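Local coordinates for protein Phospholipase/Carboxylesterase (Dyadobacter fermentans, PDB 4H0C) that probably hydrolyses carboxylic esters, and perhaps the palmitoyl thioesters of acylated proteins, as a member of the alpha/beta hydrolase superfamily, at residues Ala36-Leu41 against Ile52-Ala57; Lys9-Ser14 against Val89-Ala94; Glu172-Leu177 against Ala182-Val187; Leu115-Thr118 against Lys124-Gly127. All coordinates share one frame; numbering follows the deposited sequence.

Contact 1: Ala36-Leu41 against Ile52-Ala57; sequences ADIISL and IYAPQA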
loop_
_atom_site.group_PDB
_atom_site.type_symbol
_atom_site.label_atom_id
_atom_site.label_comp_id
_atom_site.label_asym_id
_atom_site.label_seq_id
_atom_site.Cartn_x
_atom_site.Cartn_y
_atom_site.Cartn_z
ATOM N N ALA A 36 -0.773 -14.464 4.319
ATOM C CA ALA A 36 0.378 -15.261 4.791
ATOM C C ALA A 36 1.609 -15.066 3.895
ATOM O O ALA A 36 2.736 -15.014 4.400
ATOM C CB ALA A 36 0.030 -16.742 4.915
ATOM N N ASP A 37 1.370 -14.984 2.578
ATOM C CA ASP A 37 2.407 -14.711 1.578
ATOM C C ASP A 37 3.122 -13.414 1.930
ATOM O O ASP A 37 4.308 -13.419 2.268
ATOM C CB ASP A 37 1.807 -14.545 0.172
ATOM C CG ASP A 37 1.363 -15.853 -0.460
ATOM O OD1 ASP A 37 1.905 -16.916 -0.096
ATOM O OD2 ASP A 37 0.464 -15.807 -1.343
ATOM N N ILE A 38 2.380 -12.311 1.857
ATOM C CA ILE A 38 2.939 -10.960 2.004
ATOM C C ILE A 38 3.685 -10.779 3.330
ATOM O O ILE A 38 4.706 -10.097 3.381
ATOM C CB ILE A 38 1.887 -9.834 1.736
ATOM C CG1 ILE A 38 2.560 -8.512 1.298
ATOM C CG2 ILE A 38 0.957 -9.592 2.942
ATOM C CD1 ILE A 38 3.273 -8.551 -0.032
ATOM N N ILE A 39 3.190 -11.417 4.394
ATOM C CA ILE A 39 3.868 -11.370 5.700
ATOM C C ILE A 39 5.289 -11.933 5.624
ATOM O O ILE A 39 6.191 -11.453 6.319
ATOM C CB ILE A 39 3.045 -12.074 6.783
ATOM C CG1 ILE A 39 1.846 -11.195 7.124
ATOM C CG2 ILE A 39 3.885 -12.371 8.020
ATOM C CD1 ILE A 39 0.868 -11.823 8.100
ATOM N N SER A 40 5.508 -12.913 4.753
ATOM C CA SER A 40 6.838 -13.516 4.668
ATOM C C SER A 40 7.913 -12.512 4.213
ATOM O O SER A 40 9.117 -12.805 4.301
ATOM C CB SER A 40 6.837 -14.761 3.792
ATOM O OG SER A 40 6.590 -14.413 2.452
ATOM N N LEU A 41 7.493 -11.338 3.726
ATOM C CA LEU A 41 8.472 -10.282 3.394
ATOM C C LEU A 41 9.205 -9.785 4.640
ATOM O O LEU A 41 10.235 -9.129 4.523
ATOM C CB LEU A 41 7.845 -9.104 2.641
ATOM C CG LEU A 41 7.557 -9.317 1.143
ATOM C CD1 LEU A 41 6.653 -8.228 0.595
ATOM C CD2 LEU A 41 8.816 -9.448 0.289
ATOM N N ILE A 52 2.656 -6.638 12.925
ATOM C CA ILE A 52 2.322 -6.796 11.496
ATOM C C ILE A 52 0.860 -7.183 11.353
ATOM O O ILE A 52 0.416 -8.163 11.967
ATOM C CB ILE A 52 3.225 -7.861 10.831
ATOM C CG1 ILE A 52 4.704 -7.433 10.881
ATOM C CG2 ILE A 52 2.730 -8.221 9.427
ATOM C CD1 ILE A 52 5.667 -8.578 10.616
ATOM N N TYR A 53 0.108 -6.379 10.596
ATOM C CA TYR A 53 -1.274 -6.695 10.223
ATOM C C TYR A 53 -1.361 -6.865 8.717
ATOM O O TYR A 53 -0.947 -5.979 7.979
ATOM C CB TYR A 53 -2.191 -5.522 10.583
ATOM C CG TYR A 53 -2.491 -5.413 12.068
ATOM C CD1 TYR A 53 -3.794 -5.590 12.549
ATOM C CD2 TYR A 53 -1.487 -5.104 12.983
ATOM C CE1 TYR A 53 -4.080 -5.493 13.909
ATOM C CE2 TYR A 53 -1.765 -5.024 14.347
ATOM C CZ TYR A 53 -3.072 -5.218 14.795
ATOM O OH TYR A 53 -3.386 -5.141 16.129
ATOM N N ALA A 54 -1.944 -7.968 8.254
ATOM C CA ALA A 54 -2.115 -8.192 6.825
ATOM C C ALA A 54 -3.561 -8.642 6.578
ATOM O O ALA A 54 -3.914 -9.779 6.904
ATOM C CB ALA A 54 -1.133 -9.239 6.329
ATOM N N PRO A 55 -4.410 -7.749 6.033
ATOM C CA PRO A 55 -5.779 -8.182 5.759
ATOM C C PRO A 55 -5.798 -9.092 4.545
ATOM O O PRO A 55 -4.984 -8.912 3.632
ATOM C CB PRO A 55 -6.530 -6.870 5.464
ATOM C CG PRO A 55 -5.482 -5.910 5.021
ATOM C CD PRO A 55 -4.222 -6.302 5.789
ATOM N N GLN A 56 -6.700 -10.074 4.539
ATOM C CA GLN A 56 -6.821 -10.985 3.407
ATOM C C GLN A 56 -7.976 -10.557 2.512
ATOM O O GLN A 56 -9.101 -10.412 2.995
ATOM C CB GLN A 56 -7.070 -12.425 3.901
ATOM C CG GLN A 56 -7.452 -13.394 2.791
ATOM C CD GLN A 56 -6.285 -13.706 1.861
ATOM O OE1 GLN A 56 -5.189 -14.065 2.322
ATOM N NE2 GLN A 56 -6.511 -13.581 0.543
ATOM N N ALA A 57 -7.715 -10.426 1.211
ATOM C CA ALA A 57 -8.763 -10.065 0.257
ATOM C C ALA A 57 -9.683 -11.245 -0.025
ATOM O O ALA A 57 -9.236 -12.384 -0.197
ATOM C CB ALA A 57 -8.174 -9.537 -1.044
#

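Contact 2: Lys9-Ser14 against Val89-Ala94; sequences KQIITS and VAEIEA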
loop_
_atom_site.group_PDB
_atom_site.type_symbol
_atom_site.label_atom_id
_atom_site.label_comp_id
_atom_site.label_asym_id
_atom_site.label_seq_id
_atom_site.Cartn_x
_atom_site.Cartn_y
_atom_site.Cartn_z
ATOM N N LYS A 9 -13.984 -9.148 7.179
ATOM C CA LYS A 9 -12.929 -8.792 8.134
ATOM C C LYS A 9 -12.025 -9.996 8.430
ATOM O O LYS A 9 -12.193 -10.689 9.428
ATOM C CB LYS A 9 -13.552 -8.218 9.410
ATOM C CG LYS A 9 -12.577 -7.564 10.384
ATOM C CD LYS A 9 -13.340 -6.790 11.450
ATOM C CE LYS A 9 -12.690 -6.895 12.817
ATOM N NZ LYS A 9 -13.621 -6.441 13.898
ATOM N N GLN A 10 -11.088 -10.241 7.525
ATOM C CA GLN A 10 -10.101 -11.308 7.655
ATOM C C GLN A 10 -8.732 -10.643 7.846
ATOM O O GLN A 10 -8.174 -10.075 6.903
ATOM C CB GLN A 10 -10.086 -12.164 6.390
ATOM C CG GLN A 10 -11.374 -12.884 6.014
ATOM C CD GLN A 10 -11.186 -13.760 4.777
ATOM O OE1 GLN A 10 -11.650 -13.427 3.678
ATOM N NE2 GLN A 10 -10.491 -14.877 4.948
ATOM N N ILE A 11 -8.207 -10.674 9.066
ATOM C CA ILE A 11 -6.973 -9.946 9.376
ATOM C C ILE A 11 -5.994 -10.897 10.041
ATOM O O ILE A 11 -6.263 -11.419 11.124
ATOM C CB ILE A 11 -7.217 -8.727 10.307
ATOM C CG1 ILE A 11 -8.182 -7.714 9.664
ATOM C CG2 ILE A 11 -5.896 -8.038 10.628
ATOM C CD1 ILE A 11 -8.896 -6.799 10.652
ATOM N N ILE A 12 -4.850 -11.099 9.404
ATOM C CA ILE A 12 -3.805 -11.974 9.931
ATOM C C ILE A 12 -2.726 -11.116 10.585
ATOM O O ILE A 12 -2.312 -10.105 10.026
ATOM C CB ILE A 12 -3.255 -12.848 8.786
ATOM C CG1 ILE A 12 -4.327 -13.864 8.394
ATOM C CG2 ILE A 12 -1.978 -13.567 9.180
ATOM C CD1 ILE A 12 -4.081 -14.555 7.076
ATOM N N THR A 13 -2.304 -11.492 11.787
ATOM C CA THR A 13 -1.280 -10.734 12.496
ATOM C C THR A 13 -0.001 -11.554 12.696
ATOM O O THR A 13 -0.043 -12.791 12.775
ATOM C CB THR A 13 -1.787 -10.204 13.853
ATOM O OG1 THR A 13 -2.127 -11.312 14.686
ATOM C CG2 THR A 13 -3.024 -9.305 13.670
ATOM N N SER A 14 1.122 -10.850 12.799
ATOM C CA SER A 14 2.445 -11.425 13.028
ATOM C C SER A 14 3.355 -10.355 13.678
ATOM O O SER A 14 2.888 -9.287 14.107
ATOM C CB SER A 14 3.034 -11.894 11.693
ATOM O OG SER A 14 4.262 -12.591 11.882
ATOM N N VAL A 89 -6.294 0.029 10.291
ATOM C CA VAL A 89 -5.694 1.249 10.885
ATOM C C VAL A 89 -6.386 1.640 12.188
ATOM O O VAL A 89 -5.710 1.920 13.199
ATOM C CB VAL A 89 -5.639 2.442 9.901
ATOM C CG1 VAL A 89 -5.183 3.719 10.608
ATOM C CG2 VAL A 89 -4.750 2.098 8.684
ATOM N N ALA A 90 -7.721 1.635 12.182
ATOM C CA ALA A 90 -8.485 1.943 13.386
ATOM C C ALA A 90 -8.153 0.991 14.535
ATOM O O ALA A 90 -7.992 1.424 15.678
ATOM C CB ALA A 90 -9.989 1.925 13.094
ATOM N N GLU A 91 -8.054 -0.304 14.242
ATOM C CA GLU A 91 -7.694 -1.292 15.286
ATOM C C GLU A 91 -6.322 -0.998 15.904
ATOM O O GLU A 91 -6.163 -0.988 17.135
ATOM C CB GLU A 91 -7.741 -2.718 14.731
ATOM C CG GLU A 91 -9.155 -3.231 14.491
ATOM C CD GLU A 91 -9.217 -4.712 14.124
ATOM O OE1 GLU A 91 -10.247 -5.132 13.558
ATOM O OE2 GLU A 91 -8.246 -5.457 14.396
ATOM N N ILE A 92 -5.346 -0.724 15.038
ATOM C CA ILE A 92 -3.994 -0.395 15.478
ATOM C C ILE A 92 -4.007 0.832 16.392
ATOM O O ILE A 92 -3.409 0.813 17.490
ATOM C CB ILE A 92 -3.037 -0.205 14.289
ATOM C CG1 ILE A 92 -2.896 -1.533 13.554
ATOM C CG2 ILE A 92 -1.653 0.252 14.771
ATOM C CD1 ILE A 92 -2.298 -1.443 12.154
ATOM N N GLU A 93 -4.702 1.893 15.970
ATOM C CA GLU A 93 -4.762 3.082 16.806
ATOM C C GLU A 93 -5.458 2.793 18.133
ATOM O O GLU A 93 -5.044 3.326 19.154
ATOM C CB GLU A 93 -5.433 4.252 16.086
ATOM C CG GLU A 93 -4.643 4.724 14.866
ATOM C CD GLU A 93 -5.327 5.881 14.157
ATOM O OE1 GLU A 93 -6.029 5.641 13.162
ATOM O OE2 GLU A 93 -5.189 7.027 14.605
ATOM N N ALA A 94 -6.467 1.920 18.132
ATOM C CA ALA A 94 -7.157 1.569 19.384
ATOM C C ALA A 94 -6.274 0.735 20.331
ATOM O O ALA A 94 -6.539 0.672 21.536
ATOM C CB ALA A 94 -8.492 0.869 19.116
#

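Contact 3: Glu172-Leu177 against Ala182-Val187; sequences ESVTIL and AAVSQV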
loop_
_atom_site.group_PDB
_atom_site.type_symbol
_atom_site.label_atom_id
_atom_site.label_comp_id
_atom_site.label_asym_id
_atom_site.label_seq_id
_atom_site.Cartn_x
_atom_site.Cartn_y
_atom_site.Cartn_z
ATOM N N GLU A 172 2.502 10.523 -12.250
ATOM C CA GLU A 172 1.300 11.250 -11.814
ATOM C C GLU A 172 1.089 11.094 -10.328
ATOM O O GLU A 172 0.738 12.069 -9.645
ATOM C CB GLU A 172 0.039 10.768 -12.541
ATOM C CG GLU A 172 0.041 11.041 -14.020
ATOM C CD GLU A 172 -1.126 10.404 -14.761
ATOM O OE1 GLU A 172 -1.403 9.192 -14.585
ATOM O OE2 GLU A 172 -1.767 11.126 -15.546
ATOM N N SER A 173 1.281 9.860 -9.840
ATOM C CA SER A 173 1.121 9.534 -8.413
ATOM C C SER A 173 2.136 10.303 -7.583
ATOM O O SER A 173 1.791 10.880 -6.536
ATOM C CB SER A 173 1.231 8.009 -8.165
ATOM O OG SER A 173 0.211 7.322 -8.879
ATOM N N VAL A 174 3.381 10.325 -8.044
ATOM C CA VAL A 174 4.438 11.092 -7.369
ATOM C C VAL A 174 4.064 12.590 -7.272
ATOM O O VAL A 174 4.191 13.239 -6.199
ATOM C CB VAL A 174 5.803 10.889 -8.086
ATOM C CG1 VAL A 174 6.874 11.818 -7.526
ATOM C CG2 VAL A 174 6.251 9.429 -7.992
ATOM N N THR A 175 3.587 13.143 -8.377
ATOM C CA THR A 175 3.206 14.556 -8.403
ATOM C C THR A 175 2.133 14.854 -7.351
ATOM O O THR A 175 2.242 15.831 -6.603
ATOM C CB THR A 175 2.778 15.006 -9.804
ATOM O OG1 THR A 175 3.887 14.825 -10.690
ATOM C CG2 THR A 175 2.386 16.469 -9.791
ATOM N N ILE A 176 1.138 13.980 -7.255
ATOM C CA ILE A 176 0.052 14.173 -6.284
ATOM C C ILE A 176 0.582 14.012 -4.859
ATOM O O ILE A 176 0.265 14.828 -3.966
ATOM C CB ILE A 176 -1.107 13.195 -6.567
ATOM C CG1 ILE A 176 -1.864 13.647 -7.824
ATOM C CG2 ILE A 176 -2.063 13.149 -5.384
ATOM C CD1 ILE A 176 -2.761 12.603 -8.451
ATOM N N LEU A 177 1.366 12.963 -4.632
ATOM C CA LEU A 177 1.976 12.727 -3.297
ATOM C C LEU A 177 2.837 13.903 -2.861
ATOM O O LEU A 177 2.766 14.354 -1.698
ATOM C CB LEU A 177 2.834 11.445 -3.306
ATOM C CG LEU A 177 2.081 10.114 -3.434
ATOM C CD1 LEU A 177 3.017 9.007 -3.893
ATOM C CD2 LEU A 177 1.448 9.733 -2.114
ATOM N N ALA A 182 4.081 14.655 0.990
ATOM C CA ALA A 182 4.898 13.474 1.275
ATOM C C ALA A 182 6.366 13.784 0.959
ATOM O O ALA A 182 6.660 14.654 0.120
ATOM C CB ALA A 182 4.410 12.288 0.454
ATOM N N ALA A 183 7.280 13.070 1.617
ATOM C CA ALA A 183 8.717 13.070 1.220
ATOM C C ALA A 183 8.932 11.867 0.291
ATOM O O ALA A 183 9.120 10.742 0.750
ATOM C CB ALA A 183 9.624 13.019 2.462
ATOM N N VAL A 184 8.868 12.097 -1.019
ATOM C CA VAL A 184 8.767 11.000 -1.981
ATOM C C VAL A 184 10.088 10.570 -2.617
ATOM O O VAL A 184 10.828 11.398 -3.140
ATOM C CB VAL A 184 7.753 11.308 -3.103
ATOM C CG1 VAL A 184 7.590 10.105 -4.034
ATOM C CG2 VAL A 184 6.416 11.668 -2.481
ATOM N N SER A 185 10.357 9.269 -2.564
ATOM C CA SER A 185 11.452 8.642 -3.313
ATOM C C SER A 185 10.856 7.780 -4.414
ATOM O O SER A 185 10.167 6.797 -4.133
ATOM C CB SER A 185 12.300 7.759 -2.403
ATOM O OG SER A 185 12.962 8.519 -1.426
ATOM N N GLN A 186 11.113 8.152 -5.665
ATOM C CA GLN A 186 10.591 7.428 -6.812
ATOM C C GLN A 186 11.763 6.773 -7.498
ATOM O O GLN A 186 12.780 7.429 -7.784
ATOM C CB GLN A 186 9.886 8.380 -7.788
ATOM C CG GLN A 186 9.527 7.766 -9.144
ATOM C CD GLN A 186 9.075 8.789 -10.184
ATOM O OE1 GLN A 186 9.294 10.003 -10.037
ATOM N NE2 GLN A 186 8.449 8.304 -11.242
ATOM N N VAL A 187 11.651 5.471 -7.739
ATOM C CA VAL A 187 12.713 4.768 -8.454
ATOM C C VAL A 187 12.086 3.908 -9.533
ATOM O O VAL A 187 11.190 3.110 -9.255
ATOM C CB VAL A 187 13.659 3.911 -7.567
ATOM C CG1 VAL A 187 14.758 3.335 -8.445
ATOM C CG2 VAL A 187 14.288 4.731 -6.451
#

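Contact 4: Leu115-Thr118 against Lys124-Gly127; sequences LEYT and KYGG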
loop_
_atom_site.group_PDB
_atom_site.type_symbol
_atom_site.label_atom_id
_atom_site.label_comp_id
_atom_site.label_asym_id
_atom_site.label_seq_id
_atom_site.Cartn_x
_atom_site.Cartn_y
_atom_site.Cartn_z
ATOM N N LEU A 115 -1.421 3.075 -1.871
ATOM C CA LEU A 115 -1.338 4.485 -2.282
ATOM C C LEU A 115 -2.723 5.124 -2.241
ATOM O O LEU A 115 -2.874 6.245 -1.769
ATOM C CB LEU A 115 -0.757 4.606 -3.680
ATOM C CG LEU A 115 0.744 4.291 -3.730
ATOM C CD1 LEU A 115 1.153 4.258 -5.188
ATOM C CD2 LEU A 115 1.584 5.329 -2.959
ATOM N N GLU A 116 -3.738 4.396 -2.710
ATOM C CA GLU A 116 -5.088 4.946 -2.779
ATOM C C GLU A 116 -5.623 5.197 -1.377
ATOM O O GLU A 116 -6.191 6.258 -1.101
ATOM C CB GLU A 116 -6.022 4.019 -3.570
ATOM C CG GLU A 116 -7.398 4.608 -3.905
ATOM C CD GLU A 116 -7.365 5.855 -4.790
ATOM O OE1 GLU A 116 -6.379 6.052 -5.559
ATOM O OE2 GLU A 116 -8.362 6.625 -4.732
ATOM N N TYR A 117 -5.398 4.251 -0.465
ATOM C CA TYR A 117 -5.865 4.445 0.900
ATOM C C TYR A 117 -5.168 5.603 1.606
ATOM O O TYR A 117 -5.813 6.462 2.221
ATOM C CB TYR A 117 -5.732 3.170 1.765
ATOM C CG TYR A 117 -6.098 3.480 3.197
ATOM C CD1 TYR A 117 -7.434 3.495 3.588
ATOM C CD2 TYR A 117 -5.128 3.869 4.139
ATOM C CE1 TYR A 117 -7.795 3.829 4.891
ATOM C CE2 TYR A 117 -5.485 4.200 5.441
ATOM C CZ TYR A 117 -6.815 4.192 5.806
ATOM O OH TYR A 117 -7.193 4.526 7.083
ATOM N N THR A 118 -3.847 5.612 1.528
ATOM C CA THR A 118 -3.091 6.605 2.281
ATOM C C THR A 118 -3.306 8.017 1.729
ATOM O O THR A 118 -3.245 8.952 2.476
ATOM C CB THR A 118 -1.600 6.275 2.398
ATOM O OG1 THR A 118 -1.071 6.077 1.094
ATOM C CG2 THR A 118 -1.403 4.992 3.223
ATOM N N LYS A 124 0.306 12.242 8.999
ATOM C CA LYS A 124 1.680 11.832 9.274
ATOM C C LYS A 124 1.664 10.344 9.589
ATOM O O LYS A 124 1.046 9.919 10.571
ATOM C CB LYS A 124 2.296 12.623 10.434
ATOM C CG LYS A 124 3.782 12.344 10.628
ATOM C CD LYS A 124 4.342 13.239 11.721
ATOM C CE LYS A 124 5.857 13.158 11.774
ATOM N NZ LYS A 124 6.413 13.654 13.059
ATOM N N TYR A 125 2.282 9.556 8.716
ATOM C CA TYR A 125 2.426 8.130 8.953
ATOM C C TYR A 125 3.896 7.822 9.197
ATOM O O TYR A 125 4.762 8.671 8.936
ATOM C CB TYR A 125 1.933 7.350 7.728
ATOM C CG TYR A 125 0.420 7.374 7.515
ATOM C CD1 TYR A 125 -0.464 6.826 8.473
ATOM C CD2 TYR A 125 -0.127 7.936 6.356
ATOM C CE1 TYR A 125 -1.840 6.825 8.254
ATOM C CE2 TYR A 125 -1.496 7.961 6.144
ATOM C CZ TYR A 125 -2.343 7.398 7.075
ATOM O OH TYR A 125 -3.686 7.433 6.825
ATOM N N GLY A 126 4.196 6.607 9.655
ATOM C CA GLY A 126 5.585 6.190 9.820
ATOM C C GLY A 126 6.340 6.141 8.502
ATOM O O GLY A 126 7.476 6.603 8.404
ATOM N N GLY A 127 5.697 5.609 7.476
ATOM C CA GLY A 127 6.307 5.471 6.157
ATOM C C GLY A 127 5.396 4.649 5.272
ATOM O O GLY A 127 4.548 3.894 5.775
HETATM O O HOH W 1 -5.834 6.512 8.326
#

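Contact 1: Ala36-Leu41 against Ile52-Ala57
Ile39 carries most of this contact by laying its ethyl arm against the methyl of Ala54. Both CG1 and CD1 of Ile39 stand 3.7 Å from Ala54 CB, so the arm lies alongside the methyl instead of merely ending on it. The same CG1 meets the branch methyl of Ile52 as the two side chains cross obliquely, Ile39 CG1 to Ile52 CG2 being 3.9 Å. With CG1 of Ile39 anti to its own carbonyl carbon and beside the backbone N (chi1 -73°), the arm swings from the helix to the strand. Ile38 adds its CG2, 4.0 Å from Ala54 CB, while its longer branch leads away. The touching residues are buried, and the small Ala54 lets the helix settle close: the CA atoms of Ile39 and Ala54 are 6.9 Å apart. Ile39 also rests on Ile12 and Ser14 of strand 11-15, and Ile52 packs on Val25 and Met27 of strand 23-28. Farther along the strand, Gln56 OE1 accepts the backbone N-H of Ala35 at the start of the helix, and Gln56 NE2 bonds Ala57 O at 3.1 Å, almost straight (169°). Strand alternation turns Tyr53 and Pro55 to the other face of the sheet, against helix 77-94. Helix 35-39 thus links the parallel neighbours 23-28 and 50-55 as a beta-alpha-beta crossover of the alpha/beta hydrolase fold.

Contact 2: Lys9-Ser14 against Val89-Ala94
Ile11 and Glu91 bring the two backbones closest, yet their CA atoms remain 10.5 Å apart: the outermost strand of the sheet passes the last turns of helix 77-94 at a distance that only side chains bridge. CB of Lys9, in the loop leading into the strand, and CB of Ile11 both point toward the helix, and Glu91 comes from the opposite direction. Its CG lies beside the backbone N, anti to the carbonyl carbon (chi1 -73°), and the chain beyond is extended, which carries the carboxylate across to the strand side. There OE1 takes most of the contact. It sits 3.1 Å from Lys9 CE, nearer than the ammonium itself; Lys9 NZ to Glu91 OE1 is 3.6 Å, a long salt bridge. A bend at chi3 (142°) in the otherwise stretched lysine brings CE and NZ past this oxygen. The carboxylate also meets the end of Ile11, with CD1 3.6 Å from Glu91 OE1 and 4.0 Å from Glu91 OE2, so the methyl faces both oxygens. Beneath this surface bridge Tyr53 of strand 50-55 receives Ile11 and Thr13 from the strand and Ile92 from the helix. An alanine in place of Glu91 would probably leave Lys9 without its anionic mate and the Ile11 methyl without this part of its cover. Glu87 puts a second carboxylate close to Glu91 OE1, so the lysine charge is likely to offset a local crowding of negative charge, although the long separation implies a modest, mainly electrostatic attraction.

Contact 3: Glu172-Leu177 against Ala182-Val187
Val174 faces Val184 where helix 172-177 and strand 183-187 run nearly antiparallel, their axes 8.9 Å apart at closest approach and 165° between their directions. Successive turns of the helix offer Val174 and Leu177, and the strand replies with every second residue: Ala182 just before it, then Val184 and Gln186. The two valines cross at a slant and meet branch to branch, Val174 CG1 to Val184 CG1 at 4.0 Å. The other methyl of Val184 turns to Leu177, three residues on, with Val184 CG2 3.7 Å from Leu177 CB. This is the return half of a beta-alpha-beta unit of the alpha/beta hydrolase fold: strand 153-160 leads into helix 167-179, which packs on the sheet and hands the chain on to strand 183-190 at the sheet margin. Near the turn, Ala182 N donates to Leu177 O at 3.0 Å; the bond is fairly straight (160°), the donor tilted out of the carbonyl plane. Ala182 CB lies beside the same oxygen, 3.4 Å from Leu177 O. Gln186 takes the other end of the interface; its CG, anti to the backbone N (chi1 169°), starts an extended chain that crosses Val174 at about a right angle. Val174 CG2 rests along it, 3.8 Å from Gln186 CB and 3.6 Å from Gln186 CD. A glycine in place of Gln186 would probably open a gap over Val174 CG2 and strip cover from Val170 and Gln171, which the glutamine also touches. Leu177 also packs against Thr119 of helix 109-120, while Val174 reaches Ile156 of strand 153-160.

Contact 4: Leu115-Thr118 against Lys124-Gly127
Tyr125 reaches back from the connection between helix 109-120 and strand 127-131 to meet Tyr117 and Thr118. This connection completes a beta-alpha-beta crossover, since strands 102-107 and 127-131 are parallel neighbours in the sheet of the alpha/beta hydrolase fold. The van der Waals part is small and buried. Thr118 CB approaches Tyr125 CE2 to 4.1 Å, with its methyl CG2 close by at 4.2 Å from the same CE2. With OG1 of Thr118 turned between its backbone N and carbonyl carbon (chi1 55°), the hydroxyl bonds back to Thr114 O within the helix, and carbon is left to meet the ring. Tyr117 and Tyr125 cross at about a right angle, Tyr125 OH standing 4.0 Å from Tyr117 CE2. Around this pair, Phe104 makes an edge-to-face stack with Tyr125, while Leu82 and Val85 of helix 77-94 pack against Tyr117. The polar part centres on the tyrosine hydroxyls. Tyr125 OH hydrogen-bonds Asn121 O just beyond the helix, and Asn121 ND2 in turn bonds Tyr117 O, tying the end of the helix to the loop that follows. A water joins the two phenols, 2.7 Å from Tyr117 OH. The water donates to Tyr125 OH, a bond of 2.8 Å, and its oxygen lies in the plane of the Tyr125 ring, at its edge.

In the fold
Contacts 1 and 2 share strands 11-15 and 50-55: their centres are 11 Å apart, Ala54 N lies 2.8 Å from Ile12 O in a probable hydrogen bond, and Ile39 CD1 packs on Ile12 CG2. Contact 4 lies between contacts 2 and 3, its centre 15 and 12 Å from theirs, and touches each. Tyr117 OH meets Val89 CG2 of contact 2 at 3.8 Å, and Leu115 CD2 meets Leu177 CD1 of contact 3 at 4.1 Å. Contacts 1 and 3, their centres 25 Å apart, lie on opposite sides of the chain's centre. Ile38 lies near a probable nucleophile elbow at Ser108, and the Tyr125 side chain is about 11 Å from the sodium ion at Ile208 and Lys210.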